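Local coordinates for mandelate racemase/muconate lactonizing enzyme-like protein (Roseovarius sp. TM1035, PDB 3RCY), which is probably a magnesium-dependent enzyme of the mandelate racemase/muconate lactonizing enzyme group in the enolase superfamily, its substrate and reaction not established, at residues A[54-59]-A[94-98]; A[231-235]-A[279-283]; A[306-312]-A[331-337]. One frame throughout, in Å; residues are numbered along the deposited sequence.

Contact 1: A[54-59]-A[94-98]; sequences VIEDVF and AFSGL
Ala94 presents its single methyl group to three side chains of helix 48-63. Its CB lies 3.7 Å from CG1 of Ile55 and also touches CG1 of Val54 and CG2 of Val58. The small residue lets the backbones approach to 4.9 Å between the CA atoms of Ile55 and Ala94. At Phe95 the touch is slight: CG1 of Val58 passes near its backbone N and CB, while the ring leads off toward Met74 and Val78 of helix 71-80. One turn beyond Ala94, Leu98 splits its fork over the other helix. With CG anti to its own carbonyl carbon (chi1 -60°), CD1 reaches CG1 of Val58 at 3.9 Å and CB of Phe59 at 4.0 Å, whereas CD2 turns to CG2 of Ile55. The short axes pass 9.4 Å apart at a crossing angle of -67°. Strands 4-12 and 24-31 add Leu7 and Leu29 against Phe59 and Leu98, so the helix pair packs on the three-stranded sheet of the N-terminal domain; Val46 of a second subunit touches Val54 and Val58. All the side-chain contacts across the pair are between apolar carbons, and the residues are buried, which implies that shape and solvent exclusion, rather than polar pairing, set the fit.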
ATOM      1  N   VAL A  54     -19.036   2.943 -39.804  1.00 11.88           N
ATOM      2  CA  VAL A  54     -18.616   2.131 -38.649  1.00 11.54           C
ATOM      3  C   VAL A  54     -19.758   1.219 -38.191  1.00 12.38           C
ATOM      4  O   VAL A  54     -19.559   0.009 -37.997  1.00 12.60           O
ATOM      5  CB  VAL A  54     -18.117   3.021 -37.473  1.00 11.39           C
ATOM      6  CG1 VAL A  54     -17.940   2.199 -36.173  1.00 10.77           C
ATOM      7  CG2 VAL A  54     -16.809   3.722 -37.852  1.00 11.08           C
ATOM      8  N   ILE A  55     -20.947   1.807 -38.026  1.00 12.76           N
ATOM      9  CA  ILE A  55     -22.138   1.070 -37.578  1.00 13.25           C
ATOM     10  C   ILE A  55     -22.485  -0.061 -38.552  1.00 13.49           C
ATOM     11  O   ILE A  55     -22.680  -1.205 -38.137  1.00 13.14           O
ATOM     12  CB  ILE A  55     -23.340   2.025 -37.366  1.00 13.32           C
ATOM     13  CG1 ILE A  55     -23.069   2.950 -36.171  1.00 14.04           C
ATOM     14  CG2 ILE A  55     -24.633   1.251 -37.146  1.00 14.23           C
ATOM     15  CD1 ILE A  55     -23.953   4.197 -36.137  1.00 13.17           C
ATOM     16  N   GLU A  56     -22.528   0.260 -39.844  1.00 13.78           N
ATOM     17  CA  GLU A  56     -22.796  -0.734 -40.885  1.00 14.81           C
ATOM     18  C   GLU A  56     -21.794  -1.896 -40.838  1.00 14.34           C
ATOM     19  O   GLU A  56     -22.184  -3.057 -40.960  1.00 14.62           O
ATOM     20  CB  GLU A  56     -22.825  -0.078 -42.284  1.00 16.38           C
ATOM     21  CG  GLU A  56     -24.088   0.747 -42.553  1.00 28.91           C
ATOM     22  CD  GLU A  56     -24.019   1.573 -43.840  1.00 19.55           C
ATOM     23  OE1 GLU A  56     -22.971   1.535 -44.528  1.00 30.43           O
ATOM     24  OE2 GLU A  56     -25.013   2.266 -44.165  1.00 30.02           O
ATOM     25  N   ASP A  57     -20.515  -1.575 -40.638  1.00 13.49           N
ATOM     26  CA  ASP A  57     -19.465  -2.592 -40.518  1.00 13.68           C
ATOM     27  C   ASP A  57     -19.710  -3.510 -39.319  1.00 13.26           C
ATOM     28  O   ASP A  57     -19.775  -4.731 -39.470  1.00 13.18           O
ATOM     29  CB  ASP A  57     -18.084  -1.938 -40.403  1.00 14.28           C
ATOM     30  CG  ASP A  57     -16.953  -2.952 -40.407  1.00 12.54           C
ATOM     31  OD1 ASP A  57     -16.831  -3.725 -39.434  1.00 15.00           O
ATOM     32  OD2 ASP A  57     -16.171  -2.973 -41.380  1.00 15.11           O
ATOM     33  N   VAL A  58     -19.834  -2.910 -38.136  1.00 12.63           N
ATOM     34  CA  VAL A  58     -20.086  -3.651 -36.897  1.00 12.64           C
ATOM     35  C   VAL A  58     -21.296  -4.586 -37.032  1.00 12.89           C
ATOM     36  O   VAL A  58     -21.225  -5.778 -36.692  1.00 12.77           O
ATOM     37  CB  VAL A  58     -20.284  -2.672 -35.701  1.00 12.64           C
ATOM     38  CG1 VAL A  58     -20.803  -3.416 -34.462  1.00  9.31           C
ATOM     39  CG2 VAL A  58     -18.956  -1.947 -35.381  1.00  9.35           C
ATOM     40  N   PHE A  59     -22.413  -4.040 -37.514  1.00 12.48           N
ATOM     41  CA  PHE A  59     -23.609  -4.848 -37.710  1.00 13.32           C
ATOM     42  C   PHE A  59     -23.390  -5.995 -38.700  1.00 13.32           C
ATOM     43  O   PHE A  59     -23.686  -7.142 -38.381  1.00 13.07           O
ATOM     44  CB  PHE A  59     -24.811  -4.002 -38.141  1.00 14.01           C
ATOM     45  CG  PHE A  59     -26.046  -4.819 -38.420  1.00 15.17           C
ATOM     46  CD1 PHE A  59     -26.789  -5.361 -37.373  1.00 14.97           C
ATOM     47  CD2 PHE A  59     -26.458  -5.061 -39.731  1.00 15.48           C
ATOM     48  CE1 PHE A  59     -27.933  -6.126 -37.620  1.00 15.54           C
ATOM     49  CE2 PHE A  59     -27.603  -5.828 -39.991  1.00 15.81           C
ATOM     50  CZ  PHE A  59     -28.340  -6.357 -38.922  1.00 15.96           C
ATOM     51  N   ALA A  94     -20.854   2.226 -31.678  1.00 12.43           N
ATOM     52  CA  ALA A  94     -21.653   1.584 -32.718  1.00 12.66           C
ATOM     53  C   ALA A  94     -22.423   0.387 -32.161  1.00 12.69           C
ATOM     54  O   ALA A  94     -23.656   0.328 -32.273  1.00 12.95           O
ATOM     55  CB  ALA A  94     -20.772   1.171 -33.907  1.00 12.69           C
ATOM     56  N   PHE A  95     -21.705  -0.557 -31.551  1.00 12.26           N
ATOM     57  CA  PHE A  95     -22.351  -1.724 -30.951  1.00 12.20           C
ATOM     58  C   PHE A  95     -23.475  -1.372 -29.970  1.00 12.09           C
ATOM     59  O   PHE A  95     -24.534  -2.008 -29.996  1.00 12.44           O
ATOM     60  CB  PHE A  95     -21.352  -2.651 -30.247  1.00 11.63           C
ATOM     61  CG  PHE A  95     -22.017  -3.787 -29.504  1.00 13.82           C
ATOM     62  CD1 PHE A  95     -22.612  -4.840 -30.203  1.00 12.13           C
ATOM     63  CD2 PHE A  95     -22.093  -3.784 -28.110  1.00 11.64           C
ATOM     64  CE1 PHE A  95     -23.257  -5.883 -29.522  1.00 14.02           C
ATOM     65  CE2 PHE A  95     -22.734  -4.826 -27.427  1.00 13.25           C
ATOM     66  CZ  PHE A  95     -23.317  -5.877 -28.140  1.00 11.91           C
ATOM     67  N   SER A  96     -23.231  -0.401 -29.090  1.00 11.36           N
ATOM     68  CA  SER A  96     -24.174  -0.092 -27.998  1.00 11.10           C
ATOM     69  C   SER A  96     -25.585   0.231 -28.497  1.00 10.91           C
ATOM     70  O   SER A  96     -26.579  -0.277 -27.962  1.00 10.75           O
ATOM     71  CB  SER A  96     -23.659   1.069 -27.144  1.00 11.03           C
ATOM     72  OG  SER A  96     -22.376   0.800 -26.606  1.00 11.47           O
ATOM     73  N   GLY A  97     -25.665   1.086 -29.516  1.00 10.91           N
ATOM     74  CA  GLY A  97     -26.935   1.432 -30.135  1.00 11.16           C
ATOM     75  C   GLY A  97     -27.631   0.221 -30.724  1.00 11.06           C
ATOM     76  O   GLY A  97     -28.839   0.064 -30.575  1.00 11.10           O
ATOM     77  N   LEU A  98     -26.855  -0.639 -31.378  1.00 10.69           N
ATOM     78  CA  LEU A  98     -27.379  -1.867 -31.980  1.00 10.86           C
ATOM     79  C   LEU A  98     -27.868  -2.845 -30.898  1.00 11.15           C
ATOM     80  O   LEU A  98     -28.887  -3.521 -31.074  1.00 11.66           O
ATOM     81  CB  LEU A  98     -26.309  -2.515 -32.862  1.00 10.55           C
ATOM     82  CG  LEU A  98     -25.789  -1.651 -34.029  1.00  9.68           C
ATOM     83  CD1 LEU A  98     -24.471  -2.188 -34.594  1.00 10.89           C
ATOM     84  CD2 LEU A  98     -26.836  -1.528 -35.132  1.00 10.78           C
TER

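Contact 2: A[231-235]-A[279-283]; sequences PLWYE and AILQP. With MG (magnesium ion), chain I.
A chi1 of 77° sets CG of Trp233 between its backbone N and carbonyl carbon and turns the indole toward Ile280 and Gln282, while Glu235, with CG anti to the backbone N (chi1 -174°), extends to meet Gln282. The segments run through strands 233-235 and 280-281 of the enolase-type C-terminal barrel, with Gln282 just past the second. Strand 257-259 separates the two; the 8.1 Å between the CA atoms of Trp233 and Ile280 fits two strands that are not neighbours, so side chains alone make the contact. Ala258 of the intervening strand touches Trp233, Ile280 and Gln282.

Farther from the metal, the methyl CD1 of Ile280 lies 3.9 Å from CE3 of the indole and also reaches CD2 of Leu232. Nearer the metal, the amide of Gln282 stands almost upright on the indole, the two planes 85° apart. Its NE2 sits over one ring face, toward the rim, 3.2 Å from CZ2. The same nitrogen donates to OE1 of Glu235 over 3.1 Å, meeting that oxygen from above the carboxylate plane. OE1 also receives a weak bond from NE1 of Trp233 and a salt bridge from Lys166, so three donors hold the oxygen that does not bind the metal and would restrict rotation of the carboxylate.

The other oxygen serves the metal site. Glu261 supplies the second protein ligand, and waters 1 to 4, each 2.2 to 2.3 Å from the magnesium ion, complete six ligands. Glu235 OE2 itself binds the magnesium ion at 2.2 Å.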
ATOM      1  N   PRO A 231     -23.303  20.164  -2.216  1.00 15.43           N
ATOM      2  CA  PRO A 231     -23.704  19.556  -3.494  1.00 14.99           C
ATOM      3  C   PRO A 231     -23.722  18.026  -3.400  1.00 14.63           C
ATOM      4  O   PRO A 231     -22.869  17.435  -2.731  1.00 14.86           O
ATOM      5  CB  PRO A 231     -22.617  20.021  -4.463  1.00 15.13           C
ATOM      6  CG  PRO A 231     -21.447  20.368  -3.605  1.00 20.29           C
ATOM      7  CD  PRO A 231     -22.007  20.866  -2.316  1.00 15.09           C
ATOM      8  N   LEU A 232     -24.697  17.399  -4.044  1.00 14.08           N
ATOM      9  CA  LEU A 232     -24.842  15.944  -3.989  1.00 13.23           C
ATOM     10  C   LEU A 232     -23.699  15.232  -4.720  1.00 12.53           C
ATOM     11  O   LEU A 232     -23.243  14.179  -4.282  1.00 12.21           O
ATOM     12  CB  LEU A 232     -26.214  15.507  -4.522  1.00 12.51           C
ATOM     13  CG  LEU A 232     -26.581  14.014  -4.441  1.00  9.80           C
ATOM     14  CD1 LEU A 232     -28.068  13.837  -4.358  1.00 12.55           C
ATOM     15  CD2 LEU A 232     -26.037  13.229  -5.649  1.00 12.13           C
ATOM     16  N   TRP A 233     -23.256  15.795  -5.844  1.00 12.01           N
ATOM     17  CA  TRP A 233     -22.082  15.266  -6.532  1.00 11.81           C
ATOM     18  C   TRP A 233     -21.273  16.341  -7.250  1.00 11.05           C
ATOM     19  O   TRP A 233     -21.757  17.444  -7.487  1.00 10.12           O
ATOM     20  CB  TRP A 233     -22.411  14.080  -7.473  1.00 11.97           C
ATOM     21  CG  TRP A 233     -23.057  14.396  -8.823  1.00 12.91           C
ATOM     22  CD1 TRP A 233     -22.641  15.314  -9.760  1.00 12.45           C
ATOM     23  CD2 TRP A 233     -24.192  13.730  -9.398  1.00 12.79           C
ATOM     24  NE1 TRP A 233     -23.471  15.274 -10.866  1.00 13.03           N
ATOM     25  CE2 TRP A 233     -24.426  14.309 -10.668  1.00 12.52           C
ATOM     26  CE3 TRP A 233     -25.040  12.704  -8.958  1.00 12.94           C
ATOM     27  CZ2 TRP A 233     -25.478  13.900 -11.497  1.00 12.91           C
ATOM     28  CZ3 TRP A 233     -26.091  12.297  -9.788  1.00 13.13           C
ATOM     29  CH2 TRP A 233     -26.294  12.896 -11.042  1.00 12.52           C
ATOM     30  N   TYR A 234     -20.040  15.964  -7.572  1.00 11.08           N
ATOM     31  CA  TYR A 234     -19.074  16.762  -8.293  1.00 11.42           C
ATOM     32  C   TYR A 234     -18.748  15.897  -9.503  1.00 11.75           C
ATOM     33  O   TYR A 234     -18.089  14.856  -9.378  1.00 11.81           O
ATOM     34  CB  TYR A 234     -17.841  16.964  -7.398  1.00 11.54           C
ATOM     35  CG  TYR A 234     -16.756  17.912  -7.867  1.00 11.90           C
ATOM     36  CD1 TYR A 234     -16.956  18.807  -8.935  1.00 12.20           C
ATOM     37  CD2 TYR A 234     -15.526  17.943  -7.204  1.00 12.08           C
ATOM     38  CE1 TYR A 234     -15.954  19.679  -9.327  1.00 11.95           C
ATOM     39  CE2 TYR A 234     -14.516  18.803  -7.591  1.00 11.87           C
ATOM     40  CZ  TYR A 234     -14.735  19.676  -8.647  1.00 12.34           C
ATOM     41  OH  TYR A 234     -13.732  20.539  -9.012  1.00 12.09           O
ATOM     42  N   GLU A 235     -19.242  16.312 -10.667  1.00 11.79           N
ATOM     43  CA  GLU A 235     -19.178  15.490 -11.872  1.00 12.27           C
ATOM     44  C   GLU A 235     -17.897  15.724 -12.667  1.00 12.63           C
ATOM     45  O   GLU A 235     -17.440  16.856 -12.790  1.00 13.60           O
ATOM     46  CB  GLU A 235     -20.395  15.784 -12.750  1.00 12.73           C
ATOM     47  CG  GLU A 235     -20.539  14.885 -13.970  1.00 16.45           C
ATOM     48  CD  GLU A 235     -21.960  14.898 -14.527  1.00 13.49           C
ATOM     49  OE1 GLU A 235     -22.901  15.221 -13.770  1.00 16.85           O
ATOM     50  OE2 GLU A 235     -22.131  14.566 -15.718  1.00 17.07           O
ATOM     51  N   ALA A 279     -17.867   7.647  -6.791  1.00 12.16           N
ATOM     52  CA  ALA A 279     -18.895   6.980  -6.000  1.00 11.78           C
ATOM     53  C   ALA A 279     -20.172   6.782  -6.816  1.00 11.80           C
ATOM     54  O   ALA A 279     -21.027   5.972  -6.465  1.00 12.00           O
ATOM     55  CB  ALA A 279     -19.199   7.810  -4.759  1.00 11.51           C
ATOM     56  N   ILE A 280     -20.295   7.543  -7.900  1.00 11.74           N
ATOM     57  CA  ILE A 280     -21.498   7.539  -8.739  1.00 11.62           C
ATOM     58  C   ILE A 280     -21.098   7.368 -10.205  1.00 11.87           C
ATOM     59  O   ILE A 280     -20.297   8.145 -10.724  1.00 12.27           O
ATOM     60  CB  ILE A 280     -22.323   8.836  -8.523  1.00 11.33           C
ATOM     61  CG1 ILE A 280     -22.857   8.890  -7.076  1.00  9.72           C
ATOM     62  CG2 ILE A 280     -23.473   8.949  -9.550  1.00  9.37           C
ATOM     63  CD1 ILE A 280     -23.129  10.310  -6.533  1.00 11.22           C
ATOM     64  N   LEU A 281     -21.644   6.342 -10.858  1.00 11.18           N
ATOM     65  CA  LEU A 281     -21.258   6.024 -12.232  1.00 11.17           C
ATOM     66  C   LEU A 281     -22.319   6.490 -13.216  1.00 11.08           C
ATOM     67  O   LEU A 281     -23.497   6.195 -13.041  1.00 11.18           O
ATOM     68  CB  LEU A 281     -20.992   4.516 -12.403  1.00 10.58           C
ATOM     69  CG  LEU A 281     -19.952   3.883 -11.463  1.00 15.29           C
ATOM     70  CD1 LEU A 281     -19.757   2.393 -11.766  1.00 10.04           C
ATOM     71  CD2 LEU A 281     -18.600   4.626 -11.472  1.00 10.09           C
ATOM     72  N   GLN A 282     -21.882   7.197 -14.257  1.00 11.09           N
ATOM     73  CA  GLN A 282     -22.792   7.836 -15.204  1.00 11.62           C
ATOM     74  C   GLN A 282     -22.543   7.385 -16.645  1.00 12.36           C
ATOM     75  O   GLN A 282     -22.233   8.211 -17.514  1.00 12.40           O
ATOM     76  CB  GLN A 282     -22.659   9.361 -15.101  1.00 11.94           C
ATOM     77  CG  GLN A 282     -22.821   9.911 -13.681  1.00 10.66           C
ATOM     78  CD  GLN A 282     -22.402  11.359 -13.581  1.00 12.62           C
ATOM     79  OE1 GLN A 282     -21.265  11.717 -13.910  1.00 10.92           O
ATOM     80  NE2 GLN A 282     -23.317  12.205 -13.118  1.00 11.14           N
ATOM     81  N   PRO A 283     -22.680   6.073 -16.917  1.00 12.39           N
ATOM     82  CA  PRO A 283     -22.409   5.665 -18.289  1.00 12.09           C
ATOM     83  C   PRO A 283     -23.477   6.204 -19.225  1.00 12.20           C
ATOM     84  O   PRO A 283     -24.639   6.386 -18.824  1.00 11.44           O
ATOM     85  CB  PRO A 283     -22.512   4.147 -18.233  1.00 12.33           C
ATOM     86  CG  PRO A 283     -23.554   3.893 -17.145  1.00 10.11           C
ATOM     87  CD  PRO A 283     -23.272   4.982 -16.114  1.00 12.61           C
TER
HETATM   88 MG    MG I 500     -21.872  15.555 -17.677  1.00 19.29          MG
HETATM   89  O   HOH W   1     -22.214  17.539 -16.714  1.00 17.31           O
HETATM   90  O   HOH W   2     -24.128  15.505 -18.312  1.00 14.52           O
HETATM   91  O   HOH W   3     -21.379  16.433 -19.745  1.00 25.56           O
HETATM   92  O   HOH W   4     -19.642  16.192 -17.559  1.00 15.77           O

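Contact 3: A[306-312]-A[331-337]; sequences AQMAPHL and NILMCES
This is a parallel backbone pairing that closes part of the enolase-type barrel, joining the run through strand 307-308 to the one leading into strand 335-336; their end-to-end directions differ by 18°. Met308 carries the single bridge: its N donates to Asn331 O over 2.9 Å, and its O accepts from Leu333 N over 2.8 Å. Beside the bridge, Asn331 ND2 gives a nearly straight bond to Ala306 O and another to Ala298 of helix 290-302. Water 5 spans Gln307 NE2 and Ile332 O, and CD1 of Ile332 packs 3.7 Å from CD of Pro310.

Farther along, direct backbone bonding gives way to water 6, which donates to both Pro310 O and Glu336 O. Glu336 then crosses with its side chain: CG anti to the backbone N (chi1 -166°) and an extended chain carry the carboxylate beside the His311 ring, the planes 87° apart. Its OE2 pairs with Lys166 and, through water 7, with Leu312 O. With an alanine here, Leu312 N is likely to be left without its acceptor, and Lys166 without one of its charged partners. That acceptor is Glu336 OE1, met from above the carboxylate plane by Leu312 N at 2.9 Å.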
ATOM      1  N   ALA A 306     -21.885   1.651  -4.199  1.00 11.80           N
ATOM      2  CA  ALA A 306     -21.874   2.772  -5.134  1.00 11.41           C
ATOM      3  C   ALA A 306     -23.147   2.702  -5.975  1.00 11.26           C
ATOM      4  O   ALA A 306     -23.814   1.667  -5.999  1.00 11.28           O
ATOM      5  CB  ALA A 306     -20.635   2.698  -6.018  1.00 11.00           C
ATOM      6  N   GLN A 307     -23.483   3.794  -6.659  1.00 11.49           N
ATOM      7  CA  GLN A 307     -24.745   3.884  -7.395  1.00 11.56           C
ATOM      8  C   GLN A 307     -24.598   4.306  -8.852  1.00 12.00           C
ATOM      9  O   GLN A 307     -23.580   4.875  -9.246  1.00 12.26           O
ATOM     10  CB  GLN A 307     -25.710   4.831  -6.681  1.00 12.10           C
ATOM     11  CG  GLN A 307     -26.151   4.318  -5.314  1.00 14.36           C
ATOM     12  CD  GLN A 307     -27.388   4.996  -4.806  1.00 12.45           C
ATOM     13  OE1 GLN A 307     -27.452   6.225  -4.704  1.00 14.63           O
ATOM     14  NE2 GLN A 307     -28.385   4.196  -4.459  1.00 14.92           N
ATOM     15  N   MET A 308     -25.634   4.019  -9.635  1.00 11.70           N
ATOM     16  CA  MET A 308     -25.685   4.393 -11.039  1.00 11.76           C
ATOM     17  C   MET A 308     -26.554   5.646 -11.238  1.00 11.69           C
ATOM     18  O   MET A 308     -27.590   5.824 -10.576  1.00 11.89           O
ATOM     19  CB  MET A 308     -26.237   3.239 -11.885  1.00 11.94           C
ATOM     20  CG  MET A 308     -25.529   1.892 -11.682  1.00 12.93           C
ATOM     21  SD  MET A 308     -23.768   1.890 -12.084  1.00 13.25           S
ATOM     22  CE  MET A 308     -23.786   2.176 -13.853  1.00 12.59           C
ATOM     23  N   ALA A 309     -26.115   6.511 -12.141  1.00 10.87           N
ATOM     24  CA  ALA A 309     -26.931   7.636 -12.585  1.00 10.60           C
ATOM     25  C   ALA A 309     -26.749   7.779 -14.097  1.00 11.06           C
ATOM     26  O   ALA A 309     -25.894   8.541 -14.541  1.00 10.92           O
ATOM     27  CB  ALA A 309     -26.537   8.920 -11.841  1.00 10.02           C
ATOM     28  N   PRO A 310     -27.538   7.019 -14.893  1.00 12.59           N
ATOM     29  CA  PRO A 310     -27.382   6.949 -16.352  1.00 13.30           C
ATOM     30  C   PRO A 310     -27.352   8.330 -17.015  1.00 13.50           C
ATOM     31  O   PRO A 310     -28.219   9.169 -16.761  1.00 13.57           O
ATOM     32  CB  PRO A 310     -28.617   6.160 -16.801  1.00 13.74           C
ATOM     33  CG  PRO A 310     -28.971   5.318 -15.613  1.00 16.42           C
ATOM     34  CD  PRO A 310     -28.667   6.189 -14.425  1.00 13.13           C
ATOM     35  N   HIS A 311     -26.333   8.551 -17.836  1.00 13.04           N
ATOM     36  CA  HIS A 311     -26.133   9.810 -18.543  1.00 13.05           C
ATOM     37  C   HIS A 311     -27.162  10.005 -19.645  1.00 13.14           C
ATOM     38  O   HIS A 311     -27.533   9.047 -20.326  1.00 13.33           O
ATOM     39  CB  HIS A 311     -24.734   9.824 -19.183  1.00 13.42           C
ATOM     40  CG  HIS A 311     -24.426  11.075 -19.948  1.00 14.20           C
ATOM     41  ND1 HIS A 311     -24.556  11.166 -21.318  1.00 14.32           N
ATOM     42  CD2 HIS A 311     -24.004  12.293 -19.529  1.00 14.34           C
ATOM     43  CE1 HIS A 311     -24.206  12.377 -21.714  1.00 14.79           C
ATOM     44  NE2 HIS A 311     -23.867  13.081 -20.647  1.00 14.53           N
ATOM     45  N   LEU A 312     -27.611  11.245 -19.820  1.00 12.86           N
ATOM     46  CA  LEU A 312     -28.368  11.610 -21.014  1.00 12.82           C
ATOM     47  C   LEU A 312     -28.009  13.000 -21.515  1.00 13.34           C
ATOM     48  O   LEU A 312     -28.377  14.006 -20.908  1.00 13.22           O
ATOM     49  CB  LEU A 312     -29.894  11.508 -20.798  1.00 12.51           C
ATOM     50  CG  LEU A 312     -30.676  11.763 -22.105  1.00 14.82           C
ATOM     51  CD1 LEU A 312     -30.651  10.540 -23.037  1.00 12.80           C
ATOM     52  CD2 LEU A 312     -32.103  12.210 -21.857  1.00 12.98           C
ATOM     53  N   ASN A 331     -29.398  -0.383  -7.034  1.00 11.95           N
ATOM     54  CA  ASN A 331     -28.511   0.751  -6.748  1.00 11.49           C
ATOM     55  C   ASN A 331     -28.639   1.924  -7.734  1.00 11.51           C
ATOM     56  O   ASN A 331     -27.639   2.474  -8.206  1.00 11.99           O
ATOM     57  CB  ASN A 331     -27.044   0.281  -6.595  1.00 10.33           C
ATOM     58  CG  ASN A 331     -26.515  -0.452  -7.837  1.00 12.71           C
ATOM     59  OD1 ASN A 331     -27.260  -1.105  -8.554  1.00  9.79           O
ATOM     60  ND2 ASN A 331     -25.216  -0.364  -8.062  1.00  9.37           N
ATOM     61  N   ILE A 332     -29.872   2.295  -8.051  1.00 11.61           N
ATOM     62  CA  ILE A 332     -30.143   3.481  -8.876  1.00 11.86           C
ATOM     63  C   ILE A 332     -30.129   4.722  -7.995  1.00 12.53           C
ATOM     64  O   ILE A 332     -30.732   4.725  -6.918  1.00 13.03           O
ATOM     65  CB  ILE A 332     -31.518   3.387  -9.627  1.00 12.13           C
ATOM     66  CG1 ILE A 332     -31.739   4.596 -10.553  1.00 14.71           C
ATOM     67  CG2 ILE A 332     -32.690   3.302  -8.641  1.00 15.26           C
ATOM     68  CD1 ILE A 332     -30.701   4.748 -11.662  1.00 11.98           C
ATOM     69  N   LEU A 333     -29.451   5.775  -8.449  1.00 12.44           N
ATOM     70  CA  LEU A 333     -29.543   7.080  -7.789  1.00 12.70           C
ATOM     71  C   LEU A 333     -30.617   7.934  -8.471  1.00 13.22           C
ATOM     72  O   LEU A 333     -31.632   8.258  -7.863  1.00 13.65           O
ATOM     73  CB  LEU A 333     -28.186   7.805  -7.788  1.00 12.27           C
ATOM     74  CG  LEU A 333     -28.110   9.247  -7.252  1.00 17.99           C
ATOM     75  CD1 LEU A 333     -28.722   9.417  -5.834  1.00 12.02           C
ATOM     76  CD2 LEU A 333     -26.668   9.691  -7.266  1.00 11.91           C
ATOM     77  N   MET A 334     -30.389   8.292  -9.734  1.00 13.02           N
ATOM     78  CA  MET A 334     -31.345   9.091 -10.501  1.00 13.55           C
ATOM     79  C   MET A 334     -31.046   9.013 -12.004  1.00 13.19           C
ATOM     80  O   MET A 334     -29.950   8.598 -12.395  1.00 13.13           O
ATOM     81  CB  MET A 334     -31.348  10.552 -10.015  1.00 14.16           C
ATOM     82  CG  MET A 334     -29.981  11.252 -10.069  1.00 16.38           C
ATOM     83  SD  MET A 334     -30.013  12.931  -9.395  1.00 15.47           S
ATOM     84  CE  MET A 334     -30.028  12.634  -7.625  1.00 16.52           C
ATOM     85  N   CYS A 335     -32.022   9.393 -12.833  1.00 12.93           N
ATOM     86  CA  CYS A 335     -31.859   9.398 -14.291  1.00 13.31           C
ATOM     87  C   CYS A 335     -31.884  10.807 -14.850  1.00 13.61           C
ATOM     88  O   CYS A 335     -32.876  11.524 -14.701  1.00 14.00           O
ATOM     89  CB  CYS A 335     -32.956   8.574 -14.975  1.00 13.35           C
ATOM     90  SG  CYS A 335     -32.630   6.817 -14.992  1.00 18.77           S
ATOM     91  N   GLU A 336     -30.794  11.196 -15.505  1.00 13.76           N
ATOM     92  CA  GLU A 336     -30.735  12.453 -16.257  1.00 13.86           C
ATOM     93  C   GLU A 336     -31.839  12.457 -17.313  1.00 13.47           C
ATOM     94  O   GLU A 336     -32.068  11.450 -17.966  1.00 12.79           O
ATOM     95  CB  GLU A 336     -29.358  12.584 -16.924  1.00 14.50           C
ATOM     96  CG  GLU A 336     -29.022  13.969 -17.464  1.00 17.29           C
ATOM     97  CD  GLU A 336     -27.521  14.153 -17.725  1.00 15.70           C
ATOM     98  OE1 GLU A 336     -26.784  13.144 -17.806  1.00 17.21           O
ATOM     99  OE2 GLU A 336     -27.075  15.319 -17.848  1.00 18.36           O
ATOM    100  N   SER A 337     -32.512  13.597 -17.467  1.00 14.20           N
ATOM    101  CA  SER A 337     -33.624  13.731 -18.401  1.00 14.69           C
ATOM    102  C   SER A 337     -33.612  15.096 -19.091  1.00 14.74           C
ATOM    103  O   SER A 337     -33.109  16.087 -18.545  1.00 14.52           O
ATOM    104  CB  SER A 337     -34.963  13.509 -17.679  1.00 14.94           C
ATOM    105  OG  SER A 337     -34.953  12.292 -16.937  1.00 19.55           O
TER
HETATM  106  O   HOH W   5     -31.557   4.237  -4.348  1.00 30.38           O
HETATM  107  O   HOH W   6     -30.850   9.025 -17.749  1.00 10.83           O
HETATM  108  O   HOH W   7     -28.679  16.425 -19.653  1.00 15.94           O

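Overall arrangement
The three contacts follow one another along the chain, each closing before the next opens. Contact 1 lies in the N-terminal domain, where helices 48-63 and 89-110 cross; its centre is about 29 Å from that of contact 2 and about 25 Å from that of contact 3, and it touches neither. Contacts 2 and 3 share the C-terminal barrel sheet, their centres about 9 Å apart. Strands 280-281 and 307-308 are parallel neighbours there, with probable hydrogen bonds between Leu281 and both Gln307 and Ala309. Lys166 reaches both contacts, pairing with Glu235 and Glu336, so this one lysine ties their polar ends together near the magnesium ion. Both barrel contacts also meet the third subunit; contact 1 meets the second.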